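Local coordinates for protein antigen 43 (Escherichia coli, PDB 4KH3) that self-associates between bacterial cells to make them clump, as a surface autotransporter adhesin, and probably contributes to biofilm formation, at residues 287-292 with 306-311. Numbering follows the deposited sequence. Where two conformers were deposited one is given.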
ATOM      1  N   ALA A 287       9.612 -12.086 -16.077  1.00 34.16           N
ATOM      2  CA  ALA A 287      10.602 -13.150 -15.882  1.00 29.20           C
ATOM      3  C   ALA A 287      11.920 -12.613 -15.348  1.00 22.48           C
ATOM      4  O   ALA A 287      12.990 -12.932 -15.869  1.00 27.56           O
ATOM      5  CB  ALA A 287      10.825 -13.941 -17.197  1.00 20.80           C
ATOM      6  N   GLY A 288      11.830 -11.769 -14.329  1.00 19.20           N
ATOM      7  CA  GLY A 288      13.005 -11.261 -13.649  1.00 22.04           C
ATOM      8  C   GLY A 288      13.634 -10.056 -14.309  1.00 27.09           C
ATOM      9  O   GLY A 288      14.680  -9.588 -13.869  1.00 30.47           O
ATOM     10  N   LYS A 289      13.005  -9.544 -15.363  1.00 24.95           N
ATOM     11  CA  LYS A 289      13.583  -8.418 -16.099  1.00 23.54           C
ATOM     12  C   LYS A 289      12.611  -7.238 -16.251  1.00 23.25           C
ATOM     13  O   LYS A 289      11.478  -7.401 -16.709  1.00 21.70           O
ATOM     14  CB  LYS A 289      14.073  -8.896 -17.464  1.00 20.34           C
ATOM     15  CG  LYS A 289      14.365  -7.794 -18.457  1.00 30.31           C
ATOM     16  CD  LYS A 289      15.696  -7.129 -18.216  1.00 27.93           C
ATOM     17  CE  LYS A 289      16.259  -6.586 -19.531  1.00 32.58           C
ATOM     18  NZ  LYS A 289      15.362  -5.575 -20.153  1.00 36.90           N
ATOM     19  N   ALA A 290      13.065  -6.052 -15.863  1.00 22.82           N
ATOM     20  CA  ALA A 290      12.272  -4.827 -15.991  1.00 24.68           C
ATOM     21  C   ALA A 290      12.789  -3.926 -17.112  1.00 22.96           C
ATOM     22  O   ALA A 290      13.996  -3.824 -17.331  1.00 27.77           O
ATOM     23  CB  ALA A 290      12.250  -4.058 -14.658  1.00 20.50           C
ATOM     24  N   ASP A 291      11.880  -3.274 -17.824  1.00 23.49           N
ATOM     25  CA  ASP A 291      12.278  -2.299 -18.834  1.00 22.69           C
ATOM     26  C   ASP A 291      11.281  -1.138 -18.920  1.00 25.94           C
ATOM     27  O   ASP A 291      10.069  -1.358 -19.007  1.00 19.43           O
ATOM     28  CB  ASP A 291      12.442  -2.969 -20.207  1.00 20.08           C
ATOM     29  CG  ASP A 291      12.906  -1.993 -21.285  1.00 24.35           C
ATOM     30  OD1 ASP A 291      13.704  -1.082 -20.983  1.00 26.59           O
ATOM     31  OD2 ASP A 291      12.467  -2.131 -22.442  1.00 31.70           O
ATOM     32  N   ASN A 292      11.813   0.086 -18.894  0.52 25.44           N
ATOM     33  CA  ASN A 292      11.039   1.325 -19.034  0.52 25.35           C
ATOM     34  C   ASN A 292      10.057   1.582 -17.890  0.52 25.74           C
ATOM     35  O   ASN A 292       9.028   2.235 -18.063  0.52 27.36           O
ATOM     36  CB  ASN A 292      10.334   1.409 -20.396  0.52 24.48           C
ATOM     37  CG  ASN A 292       9.826   2.813 -20.709  0.52 29.49           C
ATOM     38  OD1 ASN A 292      10.419   3.812 -20.283  0.52 28.58           O
ATOM     39  ND2 ASN A 292       8.715   2.893 -21.435  0.52 26.96           N
ATOM     40  N   GLY A 306      20.202 -11.063  -8.836  1.00 28.08           N
ATOM     41  CA  GLY A 306      20.179 -11.884 -10.030  1.00 30.70           C
ATOM     42  C   GLY A 306      19.291 -11.320 -11.121  1.00 32.97           C
ATOM     43  O   GLY A 306      19.165 -11.905 -12.199  1.00 34.89           O
ATOM     44  N   HIS A 307      18.690 -10.167 -10.857  1.00 32.89           N
ATOM     45  CA  HIS A 307      17.736  -9.599 -11.800  1.00 24.12           C
ATOM     46  C   HIS A 307      18.134  -8.237 -12.319  1.00 22.85           C
ATOM     47  O   HIS A 307      19.085  -7.629 -11.829  1.00 22.96           O
ATOM     48  CB  HIS A 307      16.334  -9.627 -11.200  1.00 21.98           C
ATOM     49  CG  HIS A 307      15.817 -11.023 -11.039  1.00 32.93           C
ATOM     50  ND1 HIS A 307      15.246 -11.484  -9.875  1.00 33.68           N
ATOM     51  CD2 HIS A 307      15.838 -12.073 -11.889  1.00 29.12           C
ATOM     52  CE1 HIS A 307      14.928 -12.759 -10.022  1.00 39.43           C
ATOM     53  NE2 HIS A 307      15.268 -13.138 -11.241  1.00 38.95           N
ATOM     54  N   THR A 308      17.407  -7.765 -13.323  1.00 23.46           N
ATOM     55  CA  THR A 308      17.850  -6.614 -14.093  1.00 22.89           C
ATOM     56  C   THR A 308      16.715  -5.641 -14.403  1.00 24.74           C
ATOM     57  O   THR A 308      15.588  -6.054 -14.669  1.00 25.37           O
ATOM     58  CB  THR A 308      18.496  -7.071 -15.428  1.00 24.92           C
ATOM     59  OG1 THR A 308      19.493  -8.065 -15.158  1.00 33.94           O
ATOM     60  CG2 THR A 308      19.148  -5.898 -16.148  1.00 26.87           C
ATOM     61  N   ALA A 309      17.026  -4.349 -14.372  1.00 21.04           N
ATOM     62  CA  ALA A 309      16.115  -3.321 -14.854  1.00 23.67           C
ATOM     63  C   ALA A 309      16.858  -2.396 -15.815  1.00 25.39           C
ATOM     64  O   ALA A 309      17.970  -1.941 -15.524  1.00 24.95           O
ATOM     65  CB  ALA A 309      15.546  -2.524 -13.684  1.00 22.25           C
ATOM     66  N   THR A 310      16.245  -2.113 -16.958  1.00 18.48           N
ATOM     67  CA  THR A 310      16.822  -1.180 -17.914  1.00 21.72           C
ATOM     68  C   THR A 310      15.880   0.007 -18.135  1.00 25.14           C
ATOM     69  O   THR A 310      14.665  -0.133 -18.043  1.00 24.64           O
ATOM     70  CB  THR A 310      17.077  -1.880 -19.249  1.00 28.27           C
ATOM     71  OG1 THR A 310      15.847  -2.442 -19.729  1.00 24.67           O
ATOM     72  CG2 THR A 310      18.078  -3.007 -19.059  1.00 26.39           C
ATOM     73  N   ASN A 311      16.446   1.177 -18.414  1.00 28.24           N
ATOM     74  CA  ASN A 311      15.650   2.365 -18.714  1.00 25.33           C
ATOM     75  C   ASN A 311      14.656   2.744 -17.609  1.00 31.85           C
ATOM     76  O   ASN A 311      13.504   3.083 -17.888  1.00 27.23           O
ATOM     77  CB  ASN A 311      14.900   2.185 -20.037  1.00 28.66           C
ATOM     78  CG  ASN A 311      15.825   2.032 -21.217  1.00 31.57           C
ATOM     79  OD1 ASN A 311      16.772   2.801 -21.381  1.00 36.17           O
ATOM     80  ND2 ASN A 311      15.561   1.027 -22.050  1.00 35.65           N
TER
HETATM   81  O   HOH W   1      11.732   5.180 -18.605  1.00 42.51           O
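Strands 289-291 and 308-310 run parallel, 11° apart, Lys289 level with Thr308 and Asp291 with Thr310. Ala290 bonds the neighbouring strand twice, N to Thr308 O (2.8 Å) and O from Thr310 N; Asn292 N to Thr310 O extends the ladder, while Thr308 N to Gly288 O is weak. On its other edge, strand 289-291 pairs antiparallel with strand 281-286, so parallel stacking resumes here. On the face carrying Lys289, Asp291, Thr308 and Thr310, the hydroxyl of Thr310 is the hub. With chi1 57°, OG1 sits between its own backbone N and carbonyl carbon; it donates to Asp291 OD1 at 2.8 Å, from above the carboxylate plane, and accepts from Lys289 NZ at 3.2 Å. Lys289 bends at chi2 and chi4, which brings its ammonium across to Thr310. Asp291 OD1 also takes Asn311 ND2 on its syn lone pair, 3.0 Å away, the carboxylate and amide planes being 46° apart. Asn311 OD1 is hydrogen-bonded to Thr330 OG1 in the next coil. The opposite face is apolar: the methyls of Ala290 and Ala309 meet, CB to CB 3.8 Å, and both touch Leu301 inside. At the start of the strands, Gly288 CA lies over a face of the His307 ring, 3.8 Å from its centroid. Such parallel, in-register pairing of strands from successive coils is characteristic of the right-handed parallel beta-helix of autotransporter passenger domains.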